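Local atomic coordinates of pyrrolidone-carboxylate peptidase (Pyrococcus furiosus, PDB entry 1X10), a protein that removes pyroglutamic acid (5-oxoproline) from the N terminus of polypeptides, unless the next residue is proline. Residues I16-R21 against P168-Q173; I59-A64 against K156-M161; R73-I78 against G128-I133; E79-N84 against P108-S113; A88-N93 against G138-N143. The protein carries 3 engineered substitutions. All coordinates share one frame; numbering follows the deposited sequence.

Interaction 1 of 5, residues I16-R21 against P168-Q173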
# COMPACT_ATOMS: atom_id res chain seq x y z
N ILE A 16 -2.86 9.52 21.42
CA ILE A 16 -1.47 9.50 21.86
C ILE A 16 -0.48 9.70 20.72
O ILE A 16 -0.81 9.59 19.54
CB ILE A 16 -1.09 8.17 22.54
CG1 ILE A 16 -1.01 7.06 21.49
CG2 ILE A 16 -2.12 7.82 23.62
CD1 ILE A 16 -0.45 5.75 22.01
N ASN A 17 0.75 10.01 21.11
CA ASN A 17 1.86 10.18 20.19
C ASN A 17 2.98 9.44 20.91
O ASN A 17 3.45 9.88 21.95
CB ASN A 17 2.23 11.66 20.02
CG ASN A 17 3.27 11.86 18.94
OD1 ASN A 17 4.20 11.07 18.82
ND2 ASN A 17 3.12 12.92 18.16
N PRO A 18 3.40 8.29 20.37
CA PRO A 18 4.47 7.52 21.01
C PRO A 18 5.77 8.29 21.25
O PRO A 18 6.53 7.95 22.16
CB PRO A 18 4.64 6.33 20.07
CG PRO A 18 4.27 6.88 18.74
CD PRO A 18 3.04 7.70 19.07
N THR A 19 6.03 9.32 20.46
CA THR A 19 7.27 10.08 20.63
C THR A 19 7.25 10.93 21.90
O THR A 19 8.30 11.30 22.43
CB THR A 19 7.59 10.97 19.40
OG1 THR A 19 6.61 12.00 19.26
CG2 THR A 19 7.60 10.11 18.14
N GLU A 20 6.05 11.22 22.41
CA GLU A 20 5.94 11.98 23.65
C GLU A 20 6.48 11.09 24.78
O GLU A 20 7.25 11.55 25.62
CB GLU A 20 4.48 12.35 23.93
CG GLU A 20 4.25 12.91 25.32
CD GLU A 20 2.90 13.61 25.46
OE1 GLU A 20 1.91 13.14 24.87
OE2 GLU A 20 2.83 14.63 26.18
N ARG A 21 6.08 9.82 24.77
CA ARG A 21 6.54 8.87 25.78
C ARG A 21 8.04 8.63 25.66
O ARG A 21 8.74 8.52 26.66
CB ARG A 21 5.83 7.53 25.63
CG ARG A 21 4.45 7.47 26.25
CD ARG A 21 3.84 6.09 26.03
NE ARG A 21 4.60 5.03 26.68
CZ ARG A 21 4.33 3.73 26.53
NH1 ARG A 21 3.32 3.34 25.77
NH2 ARG A 21 5.06 2.81 27.16
N PRO A 168 6.89 4.57 13.37
CA PRO A 168 5.56 4.17 12.91
C PRO A 168 4.57 4.26 14.07
O PRO A 168 4.96 4.56 15.21
CB PRO A 168 5.76 2.71 12.48
CG PRO A 168 7.23 2.61 12.18
CD PRO A 168 7.84 3.44 13.28
N TYR A 169 3.30 4.01 13.78
CA TYR A 169 2.28 3.97 14.82
C TYR A 169 2.69 2.81 15.72
O TYR A 169 3.33 1.87 15.24
CB TYR A 169 0.93 3.55 14.24
CG TYR A 169 0.09 4.58 13.55
CD1 TYR A 169 -0.39 5.70 14.23
CD2 TYR A 169 -0.32 4.38 12.23
CE1 TYR A 169 -1.28 6.59 13.62
CE2 TYR A 169 -1.21 5.25 11.61
CZ TYR A 169 -1.69 6.35 12.31
OH TYR A 169 -2.59 7.19 11.71
N ILE A 170 2.35 2.85 17.00
CA ILE A 170 2.62 1.69 17.84
C ILE A 170 1.29 0.92 17.73
O ILE A 170 0.25 1.53 17.46
CB ILE A 170 2.94 2.04 19.31
CG1 ILE A 170 1.84 2.91 19.92
CG2 ILE A 170 4.29 2.73 19.39
CD1 ILE A 170 2.06 3.18 21.41
N PRO A 171 1.31 -0.41 17.91
CA PRO A 171 0.12 -1.27 17.81
C PRO A 171 -1.21 -0.78 18.38
O PRO A 171 -2.23 -0.85 17.70
CB PRO A 171 0.59 -2.57 18.45
CG PRO A 171 2.03 -2.63 18.04
CD PRO A 171 2.49 -1.20 18.32
N GLU A 172 -1.21 -0.29 19.61
CA GLU A 172 -2.45 0.17 20.22
C GLU A 172 -3.15 1.28 19.44
O GLU A 172 -4.36 1.46 19.57
CB GLU A 172 -2.21 0.62 21.66
CG GLU A 172 -1.16 1.69 21.81
CD GLU A 172 -0.82 1.96 23.26
OE1 GLU A 172 -1.52 2.77 23.90
OE2 GLU A 172 0.14 1.33 23.76
N GLN A 173 -2.39 2.01 18.63
CA GLN A 173 -2.97 3.10 17.85
C GLN A 173 -3.72 2.58 16.62
O GLN A 173 -4.48 3.33 16.00
CB GLN A 173 -1.87 4.06 17.39
CG GLN A 173 -1.21 4.85 18.51
CD GLN A 173 -0.20 5.85 17.97
OE1 GLN A 173 0.88 5.48 17.51
NE2 GLN A 173 -0.55 7.13 18.03
O HOH W 1 -3.41 7.54 19.22
O HOH W 2 2.62 0.82 25.14
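The N-terminal end of helix 18-26 meets the loop that leaves strand 161-167, and the meeting is carried by Ile-16 and Pro-18 of 16-21 and by Ile-170 and Gln-173 of 168-173. Ile-16 CD1 touches Ile-170 CD1 at 3.6 Å, the two side chains crossing at about a right angle, while Pro-18 CB rests 3.7 Å from Ile-170 CG2. Gln-173 reaches in with its chain extended beyond CG. Its OE1 accepts from Ile-170 N at 3.1 Å, in the carbonyl plane and on a lone pair, which fixes the rotation of the amide. NE2 is thereby turned to Ile-16, lying 2.9 Å from Ile-16 O at an angle too poor for a hydrogen bond, and donates instead to a water that also accepts from Ile-16 N. An alanine at Gln-173 would probably leave Ile-170 N without its acceptor and open a gap beside Ile-16 CG1 and Pro-18 CD. Asn-17 is the N-cap: its OD1 takes Thr-19 N at 3.0 Å and Thr-19 OG1 from the same face, and Thr-19 OG1 is bonded to Phe-8 N as well. Farther along, a second water accepts from Arg-21 NH1 and donates to Glu-172 OE2, which stay 4.3 Å apart. The chemistry therefore implies an apolar centre with polar links through solvent, any attraction between the two charges being probably modest.

Interaction 2 of 5, residues I59-A64 against K156-M161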
# COMPACT_ATOMS: atom_id res chain seq x y z
N ILE A 59 19.57 24.36 27.20
CA ILE A 59 20.43 23.19 27.31
C ILE A 59 21.74 23.26 26.52
O ILE A 59 22.76 22.76 26.98
CB ILE A 59 19.65 21.93 26.89
CG1 ILE A 59 18.41 21.78 27.77
CG2 ILE A 59 20.54 20.70 26.98
CD1 ILE A 59 17.47 20.67 27.33
N LYS A 60 21.69 23.88 25.35
CA LYS A 60 22.86 23.98 24.47
C LYS A 60 23.45 22.59 24.26
O LYS A 60 24.60 22.33 24.59
CB LYS A 60 23.91 24.92 25.08
CG LYS A 60 23.43 26.34 25.33
CD LYS A 60 24.59 27.27 25.67
CE LYS A 60 24.10 28.60 26.24
NZ LYS A 60 23.21 29.31 25.30
N PRO A 61 22.65 21.67 23.69
CA PRO A 61 23.06 20.28 23.43
C PRO A 61 24.13 20.17 22.36
O PRO A 61 24.23 21.02 21.47
CB PRO A 61 21.76 19.61 22.96
CG PRO A 61 20.67 20.59 23.29
CD PRO A 61 21.31 21.92 23.13
N ASP A 62 24.94 19.12 22.46
CA ASP A 62 25.99 18.85 21.48
C ASP A 62 25.33 18.09 20.35
O ASP A 62 25.73 18.18 19.18
CB ASP A 62 27.08 17.99 22.11
CG ASP A 62 27.84 18.72 23.18
OD1 ASP A 62 28.67 19.59 22.83
OD2 ASP A 62 27.60 18.42 24.37
N ILE A 63 24.30 17.32 20.71
CA ILE A 63 23.55 16.50 19.77
C ILE A 63 22.05 16.68 19.98
O ILE A 63 21.57 16.66 21.12
CB ILE A 63 23.87 15.00 19.96
CG1 ILE A 63 25.36 14.75 19.72
CG2 ILE A 63 23.00 14.16 19.02
CD1 ILE A 63 25.81 13.33 20.07
N ALA A 64 21.32 16.85 18.89
CA ALA A 64 19.87 17.01 18.96
C ALA A 64 19.22 15.99 18.05
O ALA A 64 19.49 15.94 16.85
CB ALA A 64 19.46 18.42 18.53
N LYS A 156 24.29 29.16 14.99
CA LYS A 156 24.81 29.32 16.34
C LYS A 156 26.01 28.44 16.70
O LYS A 156 26.63 28.63 17.74
CB LYS A 156 23.69 29.07 17.35
CG LYS A 156 22.55 30.07 17.28
CD LYS A 156 22.98 31.41 17.84
CE LYS A 156 21.77 32.28 18.16
NZ LYS A 156 22.16 33.50 18.93
N GLY A 157 26.34 27.47 15.85
CA GLY A 157 27.48 26.62 16.14
C GLY A 157 27.16 25.41 17.01
O GLY A 157 28.03 24.58 17.26
N TYR A 158 25.92 25.31 17.47
CA TYR A 158 25.47 24.19 18.28
C TYR A 158 23.98 24.03 18.02
O TYR A 158 23.29 25.01 17.77
CB TYR A 158 25.73 24.45 19.77
CG TYR A 158 24.77 25.43 20.41
CD1 TYR A 158 23.54 25.02 20.91
CD2 TYR A 158 25.10 26.79 20.49
CE1 TYR A 158 22.65 25.92 21.48
CE2 TYR A 158 24.22 27.70 21.06
CZ TYR A 158 23.00 27.27 21.56
OH TYR A 158 22.12 28.17 22.11
N PRO A 159 23.46 22.79 18.07
CA PRO A 159 24.20 21.55 18.35
C PRO A 159 25.15 21.19 17.21
O PRO A 159 24.93 21.61 16.07
CB PRO A 159 23.09 20.52 18.52
CG PRO A 159 22.04 21.02 17.58
CD PRO A 159 22.03 22.51 17.87
N LYS A 160 26.18 20.42 17.51
CA LYS A 160 27.15 20.01 16.49
C LYS A 160 26.47 19.06 15.51
O LYS A 160 26.76 19.07 14.32
CB LYS A 160 28.34 19.29 17.14
CG LYS A 160 29.05 20.09 18.22
CD LYS A 160 30.09 19.23 18.92
CE LYS A 160 30.68 19.94 20.13
NZ LYS A 160 31.64 19.06 20.87
N MET A 161 25.58 18.22 16.03
CA MET A 161 24.84 17.27 15.20
C MET A 161 23.35 17.43 15.46
O MET A 161 22.92 17.58 16.61
CB MET A 161 25.22 15.83 15.54
CG MET A 161 26.67 15.46 15.31
SD MET A 161 26.91 13.70 15.67
CE MET A 161 27.87 13.21 14.23
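Asp-62 O is gripped by two successive amides, Met-161 N at 3.2 Å with a straight approach in the carbonyl plane (161° at the hydrogen), and Lys-160 N at 2.8 Å in a weak, bent bond. The side chains of Asp-62 and Lys-160 lie side by side and point the same way, so that OD1 forms a salt bridge with Lys-160 NZ at 3.6 Å. The other carboxylate oxygen, OD2, is taken by Lys-2 N. Pro-159, which follows a cis peptide bond, brings its CA to 3.2 Å from Pro-61 O in a CA-H...O contact and lays its CG against Ala-64 CB. One residue further, the backbones become parallel neighbours in the mixed sheet: Ile-63 pairs with Met-161, and Ala-64 N donates to Met-161 O at 2.9 Å. Here strands 63-69 and 161-167 begin, each entered from the end of a helix, 47-59 and 141-156 respectively. Ile-63 and Met-161 share the face of the sheet that helix 189-206 covers. Before the cis bond, Tyr-158 has CG between the backbone N and the carbonyl carbon (chi1 75°), which carries its ring to Lys-60. Lys-60 CB sits over one ring face, 3.9 Å from Tyr-158 CE1, while Lys-60 NZ is bonded to Glu-57 O. An alanine in place of Tyr-158 would probably bare the aliphatic part of Lys-60 and leave His-152 without its edge-to-face ring partner.

Interaction 3 of 5, residues R73-I78 against G128-I133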
# COMPACT_ATOMS: atom_id res chain seq x y z
N ARG A 73 4.04 4.74 7.92
CA ARG A 73 5.35 4.16 7.67
C ARG A 73 5.51 2.86 8.44
O ARG A 73 5.04 2.72 9.57
CB ARG A 73 6.44 5.19 7.97
CG ARG A 73 6.68 6.05 6.72
CD ARG A 73 6.79 7.54 6.94
NE ARG A 73 8.15 7.95 7.24
CZ ARG A 73 8.73 9.05 6.76
NH1 ARG A 73 8.08 9.87 5.94
NH2 ARG A 73 9.96 9.34 7.11
N SER A 74 6.15 1.89 7.80
CA SER A 74 6.32 0.55 8.34
C SER A 74 7.59 0.25 9.12
O SER A 74 7.71 -0.83 9.71
CB SER A 74 6.22 -0.47 7.21
OG SER A 74 7.29 -0.27 6.30
N ALA A 75 8.54 1.17 9.11
CA ALA A 75 9.79 0.96 9.81
C ALA A 75 10.35 2.28 10.29
O ALA A 75 9.83 3.35 9.95
CB ALA A 75 10.79 0.27 8.89
N ILE A 76 11.40 2.21 11.10
CA ILE A 76 12.05 3.42 11.60
C ILE A 76 12.63 4.13 10.39
O ILE A 76 13.22 3.50 9.51
CB ILE A 76 13.22 3.07 12.56
CG1 ILE A 76 12.68 2.38 13.82
CG2 ILE A 76 13.99 4.35 12.92
CD1 ILE A 76 11.74 3.23 14.67
N SER A 77 12.46 5.44 10.32
CA SER A 77 13.02 6.19 9.21
C SER A 77 13.86 7.34 9.71
O SER A 77 13.45 8.08 10.61
CB SER A 77 11.91 6.69 8.26
OG SER A 77 10.92 7.42 8.94
N ILE A 78 15.04 7.47 9.13
CA ILE A 78 15.99 8.52 9.50
C ILE A 78 15.97 9.55 8.37
O ILE A 78 16.28 9.23 7.22
CB ILE A 78 17.39 7.93 9.66
CG1 ILE A 78 17.33 6.76 10.66
CG2 ILE A 78 18.36 9.00 10.17
CD1 ILE A 78 18.50 5.77 10.56
N GLY A 128 18.43 -5.83 14.58
CA GLY A 128 17.21 -6.45 14.10
C GLY A 128 16.05 -5.46 14.04
O GLY A 128 14.88 -5.85 14.10
N ILE A 129 16.38 -4.18 13.92
CA ILE A 129 15.36 -3.14 13.85
C ILE A 129 15.24 -2.60 12.43
O ILE A 129 16.16 -1.96 11.91
CB ILE A 129 15.69 -1.97 14.80
CG1 ILE A 129 15.76 -2.47 16.24
CG2 ILE A 129 14.64 -0.87 14.65
CD1 ILE A 129 16.15 -1.41 17.25
N PRO A 130 14.10 -2.86 11.76
CA PRO A 130 13.97 -2.34 10.39
C PRO A 130 14.04 -0.81 10.37
O PRO A 130 13.35 -0.13 11.13
CB PRO A 130 12.63 -2.90 9.92
CG PRO A 130 11.89 -3.22 11.20
CD PRO A 130 12.97 -3.72 12.11
N ALA A 131 14.88 -0.29 9.49
CA ALA A 131 15.05 1.15 9.37
C ALA A 131 15.57 1.50 7.99
O ALA A 131 16.25 0.70 7.34
CB ALA A 131 16.04 1.64 10.44
N TYR A 132 15.24 2.70 7.53
CA TYR A 132 15.69 3.16 6.22
C TYR A 132 15.85 4.68 6.25
O TYR A 132 15.42 5.34 7.21
CB TYR A 132 14.69 2.74 5.14
CG TYR A 132 13.34 3.40 5.24
CD1 TYR A 132 13.04 4.55 4.51
CD2 TYR A 132 12.35 2.86 6.06
CE1 TYR A 132 11.79 5.15 4.60
CE2 TYR A 132 11.09 3.45 6.15
CZ TYR A 132 10.82 4.59 5.41
OH TYR A 132 9.58 5.18 5.49
N ILE A 133 16.50 5.22 5.23
CA ILE A 133 16.72 6.65 5.14
C ILE A 133 15.57 7.27 4.35
O ILE A 133 15.29 6.86 3.23
CB ILE A 133 18.06 7.00 4.43
CG1 ILE A 133 19.26 6.80 5.38
CG2 ILE A 133 18.08 8.48 4.05
CD1 ILE A 133 19.19 5.60 6.26
O HOH W 3 7.63 2.94 5.21
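Ser-77 CB lies over one face of the Tyr-132 ring, 4.0 Å from its centroid and displaced toward the rim, a CH-pi contact between neighbouring strands. The ring is brought there by a chi1 of 66°, with CG between the backbone N and the carbonyl carbon, and its hydroxyl extends to Arg-73, whose CG touches Tyr-132 OH at 3.3 Å. A water hydrogen-bonded to Tyr-132 OH also accepts from Ser-74 N. Ala-75 CB reaches the same ring at Tyr-132 CD2 and packs on Pro-130 CB. Behind Ser-77 CB stands the second shell: Arg-73 grips Ser-77 OG side-on with NE and NH2, the latter at 2.8 Å, and the oxygen lies 2° out of the guanidinium plane, practically in it. NH2 has its principal partner in Glu-79 of the active site, with which it forms a salt bridge, so one arginine positions both a serine and a catalytic carboxylate. The backbones set the frame. In a parallel register, Ile-76 N donates to Pro-130 O at 3.0 Å, Tyr-132 N to Ile-76 O at 2.9 Å, and Ile-78 N to Tyr-132 O at 2.9 Å. The opposite face bears Ile-76, Ala-131, Ile-78 and Ile-133, with Ile-76 CB 3.8 Å from Ala-131 CB. Helix 117-126 covers Ile-78, Ala-131 and Ile-133, helix 189-206 covers Ile-76, strand 161-167 runs along the other edge of 76-83, and Ile-178 of the second subunit packs on Tyr-132.

Interaction 4 of 5, residues E79-N84 against P108-S113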
# COMPACT_ATOMS: atom_id res chain seq x y z
N GLU A 79 15.60 10.79 8.71
CA GLU A 79 15.50 11.86 7.73
C GLU A 79 16.84 12.39 7.23
O GLU A 79 17.71 12.78 8.00
CB GLU A 79 14.66 13.01 8.31
CG GLU A 79 13.27 12.59 8.78
CD GLU A 79 12.40 12.05 7.66
OE1 GLU A 79 11.36 11.41 7.95
OE2 GLU A 79 12.75 12.26 6.47
N ARG A 80 16.98 12.41 5.91
CA ARG A 80 18.20 12.87 5.28
C ARG A 80 18.24 14.38 5.11
O ARG A 80 19.30 15.00 5.22
CB ARG A 80 18.32 12.22 3.90
CG ARG A 80 19.57 12.60 3.12
CD ARG A 80 19.63 11.81 1.82
NE ARG A 80 20.88 11.06 1.72
CZ ARG A 80 20.95 9.77 1.42
NH1 ARG A 80 19.85 9.07 1.19
NH2 ARG A 80 22.14 9.19 1.36
N ILE A 81 17.07 14.98 4.88
CA ILE A 81 17.02 16.41 4.61
C ILE A 81 15.82 17.18 5.17
O ILE A 81 14.70 16.67 5.23
CB ILE A 81 17.08 16.62 3.08
CG1 ILE A 81 17.22 18.10 2.73
CG2 ILE A 81 15.83 16.05 2.44
CD1 ILE A 81 17.36 18.33 1.23
N ALA A 82 16.09 18.41 5.59
CA ALA A 82 15.07 19.33 6.11
C ALA A 82 14.89 20.42 5.05
O ALA A 82 15.87 20.98 4.56
CB ALA A 82 15.54 19.95 7.43
N VAL A 83 13.65 20.72 4.71
CA VAL A 83 13.36 21.71 3.68
C VAL A 83 12.75 23.01 4.21
O VAL A 83 11.88 23.00 5.08
CB VAL A 83 12.43 21.11 2.63
CG1 VAL A 83 13.12 19.93 1.94
CG2 VAL A 83 11.18 20.63 3.30
N ASN A 84 13.21 24.14 3.67
CA ASN A 84 12.73 25.44 4.12
C ASN A 84 11.35 25.78 3.56
O ASN A 84 11.20 26.71 2.77
CB ASN A 84 13.74 26.52 3.71
CG ASN A 84 13.49 27.85 4.39
OD1 ASN A 84 12.63 27.96 5.27
ND2 ASN A 84 14.26 28.86 4.00
N PRO A 108 18.79 29.03 3.62
CA PRO A 108 18.96 27.98 2.62
C PRO A 108 17.70 27.16 2.36
O PRO A 108 16.91 26.90 3.27
CB PRO A 108 20.09 27.13 3.19
CG PRO A 108 20.91 28.14 3.94
CD PRO A 108 19.85 28.95 4.64
N THR A 109 17.53 26.76 1.11
CA THR A 109 16.38 25.96 0.71
C THR A 109 16.31 24.67 1.52
O THR A 109 15.22 24.16 1.79
CB THR A 109 16.45 25.65 -0.79
OG1 THR A 109 16.30 26.87 -1.52
CG2 THR A 109 15.34 24.68 -1.20
N ALA A 110 17.46 24.14 1.92
CA ALA A 110 17.48 22.91 2.69
C ALA A 110 18.79 22.68 3.44
O ALA A 110 19.81 23.31 3.13
CB ALA A 110 17.21 21.72 1.77
N TYR A 111 18.74 21.79 4.43
CA TYR A 111 19.90 21.40 5.22
C TYR A 111 19.91 19.89 5.32
O TYR A 111 18.87 19.26 5.55
CB TYR A 111 19.82 21.94 6.66
CG TYR A 111 20.10 23.41 6.85
CD1 TYR A 111 19.06 24.30 7.13
CD2 TYR A 111 21.40 23.90 6.79
CE1 TYR A 111 19.31 25.65 7.36
CE2 TYR A 111 21.66 25.25 7.01
CZ TYR A 111 20.61 26.12 7.30
OH TYR A 111 20.85 27.44 7.54
N PHE A 112 21.08 19.29 5.14
CA PHE A 112 21.21 17.85 5.28
C PHE A 112 21.35 17.57 6.78
O PHE A 112 21.93 18.39 7.50
CB PHE A 112 22.48 17.34 4.59
CG PHE A 112 22.36 17.19 3.11
CD1 PHE A 112 23.34 17.69 2.26
CD2 PHE A 112 21.27 16.51 2.55
CE1 PHE A 112 23.25 17.52 0.88
CE2 PHE A 112 21.18 16.33 1.17
CZ PHE A 112 22.17 16.84 0.34
N SER A 113 20.83 16.44 7.23
CA SER A 113 20.95 16.06 8.64
C SER A 113 22.43 15.88 8.91
O SER A 113 23.17 15.45 8.02
CB SER A 113 20.23 14.74 8.90
OG SER A 113 20.54 14.24 10.20
O HOH W 4 18.20 12.72 10.53
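With CG1 anti to its backbone N (chi1 -172°), Ile-81 throws CD1 across onto Ala-110 CB at 3.4 Å, tighter than usual van der Waals contact. Phe-112 has CG anti to its own carbonyl carbon, which sets the ring beside Arg-80 O; the oxygen lies at the ring edge, in plane, with CD2 3.6 Å away. Arg-80 O also accepts from Ser-113 N at 2.9 Å. Next comes the antiparallel hydrogen-bonded pair: Ala-82 N reaches Tyr-111 O at 2.9 Å, and Tyr-111 N returns a bond to Ala-82 O. Asn-84 N to Thr-109 O, 2.8 Å, continues the pairing just beyond strands 76-83 and 110-112. At the opposite end a water donates to Glu-79 O and accepts from Ser-113 OG. The side chain of active-site Glu-79 turns away from this pairing and is held by Arg-73, His-166 and Ser-134, while that of Arg-80 makes salt bridges to Asp-100 and Asp-87 of the third subunit. The main-chain bonds thus secure the strand just after the active-site glutamate, whose carboxylate is held by other parts of the fold, and the same strand presents a cation whose attraction to two aspartates probably strengthens the tetramer.

Interaction 5 of 5, residues A88-N93 against G138-N143. Engineered in segment 138-143: Ser-142 (natural residue Cys).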
# COMPACT_ATOMS: atom_id res chain seq x y z
N ALA A 88 1.22 22.45 5.06
CA ALA A 88 0.47 21.49 5.87
C ALA A 88 -0.70 20.83 5.15
O ALA A 88 -1.56 21.51 4.59
CB ALA A 88 -0.02 22.18 7.13
N ARG A 89 -0.74 19.50 5.18
CA ARG A 89 -1.82 18.74 4.56
C ARG A 89 -3.02 18.82 5.50
O ARG A 89 -4.17 18.70 5.08
CB ARG A 89 -1.42 17.27 4.37
CG ARG A 89 -2.22 16.55 3.29
CD ARG A 89 -2.38 15.07 3.60
NE ARG A 89 -3.38 14.86 4.64
CZ ARG A 89 -3.66 13.68 5.20
NH1 ARG A 89 -3.01 12.59 4.81
NH2 ARG A 89 -4.59 13.60 6.14
N ILE A 90 -2.73 19.02 6.79
CA ILE A 90 -3.76 19.15 7.81
C ILE A 90 -3.34 20.33 8.70
O ILE A 90 -2.18 20.71 8.73
CB ILE A 90 -3.88 17.88 8.70
CG1 ILE A 90 -2.56 17.62 9.43
CG2 ILE A 90 -4.26 16.68 7.84
CD1 ILE A 90 -2.64 16.51 10.45
N PRO A 91 -4.29 20.93 9.42
CA PRO A 91 -3.91 22.06 10.28
C PRO A 91 -3.16 21.59 11.52
O PRO A 91 -3.22 20.40 11.88
CB PRO A 91 -5.24 22.70 10.61
CG PRO A 91 -6.16 21.53 10.68
CD PRO A 91 -5.75 20.69 9.49
N ASP A 92 -2.45 22.50 12.18
CA ASP A 92 -1.74 22.13 13.40
C ASP A 92 -2.77 22.07 14.52
O ASP A 92 -3.96 22.26 14.28
CB ASP A 92 -0.62 23.13 13.70
CG ASP A 92 -1.12 24.52 14.03
OD1 ASP A 92 -0.28 25.44 14.11
OD2 ASP A 92 -2.34 24.71 14.21
N ASN A 93 -2.32 21.81 15.75
CA ASN A 93 -3.22 21.70 16.88
C ASN A 93 -4.03 22.95 17.23
O ASN A 93 -4.93 22.89 18.07
CB ASN A 93 -2.46 21.20 18.12
CG ASN A 93 -2.26 19.68 18.11
OD1 ASN A 93 -1.54 19.13 18.94
ND2 ASN A 93 -2.91 19.01 17.16
N GLY A 138 8.35 15.37 5.24
CA GLY A 138 7.06 16.02 5.08
C GLY A 138 7.27 17.52 5.16
O GLY A 138 8.42 17.98 5.21
N LEU A 139 6.19 18.30 5.17
CA LEU A 139 6.28 19.75 5.25
C LEU A 139 5.34 20.25 6.35
O LEU A 139 4.77 21.35 6.27
CB LEU A 139 5.89 20.39 3.90
CG LEU A 139 6.82 20.06 2.73
CD1 LEU A 139 6.33 20.71 1.43
CD2 LEU A 139 8.20 20.55 3.06
N TYR A 140 5.21 19.43 7.39
CA TYR A 140 4.37 19.72 8.54
C TYR A 140 5.28 20.07 9.72
O TYR A 140 6.33 20.66 9.53
CB TYR A 140 3.49 18.49 8.83
CG TYR A 140 2.36 18.67 9.82
CD1 TYR A 140 1.43 19.71 9.68
CD2 TYR A 140 2.18 17.77 10.87
CE1 TYR A 140 0.35 19.83 10.55
CE2 TYR A 140 1.10 17.88 11.75
CZ TYR A 140 0.19 18.91 11.59
OH TYR A 140 -0.88 19.03 12.45
N LEU A 141 4.89 19.71 10.94
CA LEU A 141 5.73 20.07 12.09
C LEU A 141 7.05 19.33 12.26
O LEU A 141 8.00 19.91 12.79
CB LEU A 141 4.91 20.02 13.37
CG LEU A 141 4.24 21.39 13.50
CD1 LEU A 141 2.82 21.27 13.95
CD2 LEU A 141 5.06 22.27 14.43
N SER A 142 7.13 18.08 11.83
CA SER A 142 8.38 17.35 11.97
C SER A 142 9.48 18.05 11.17
O SER A 142 10.56 18.31 11.69
CB SER A 142 8.22 15.91 11.48
OG SER A 142 7.36 15.19 12.35
N ASN A 143 9.19 18.36 9.91
CA ASN A 143 10.15 19.04 9.04
C ASN A 143 10.48 20.43 9.58
O ASN A 143 11.61 20.90 9.50
CB ASN A 143 9.59 19.16 7.62
CG ASN A 143 10.50 19.94 6.71
OD1 ASN A 143 11.53 19.45 6.26
ND2 ASN A 143 10.11 21.18 6.42
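Segments 88-93 and 138-143 come nearest at Ala-88 and Tyr-140, whose CA atoms are 5.0 Å apart, and then diverge to 7.9 Å between the CA atoms of Asp-92 and Leu-141. Tyr-140 extends its ring toward 88-93, CG being anti to the backbone N (chi1 -169°). The hydroxyl donates to Pro-91 O at 2.8 Å, standing 42° out of that carbonyl's plane. Ala-88 CB meets the ring edge at CD1, 3.8 Å away, and Ile-90 crosses the ring at about a right angle with its CG1 3.7 Å from Tyr-140 CZ. The carbonyl oxygen of Ile-90 is buried against Tyr-140 CE1 at 3.2 Å and has no hydrogen-bonding partner in the model, which is likely to be unfavourable. Tyr-140 occupies the N-cap position of helix 141-156, whose first turn carries Ser-142, an engineered serine at the site of the catalytic cysteine of this thiol peptidase. Ser-142 OG is hydrogen-bonded to His-166, in the place where the natural Cys-His-Glu triad would form. Leu-141 CD1 lies over one face of the Tyr-140 ring, offset toward its rim, and touches Asp-92 CB at 3.9 Å. The carboxylate of Asp-92 points away from the helix, to a salt bridge with Lys-96 and to the backbone nitrogens of Phe-45 and Glu-94.

From the N terminus, interaction 1 opens first and closes last, joining the start of helix 18-26 to the loop beyond strand 161-167 and enclosing the other four. Interaction 2 nests inside it, at the far side of the chain's centre, aligning strands 63-69 and 161-167. Within that loop lies interaction 3, which pairs strands 76-83 and 131-134, and within interaction 3 lies interaction 4, where the continuing strand 76-83 meets 110-112. Interaction 5 crosses both 3 and 4, tying the long loop after strand 76-83 to the head of helix 141-156. Direct contacts link 1 with 3 through Pro-168, 3 with 4 through Arg-73 and Glu-79, and 4 with 5 through Val-83 and Asn-143.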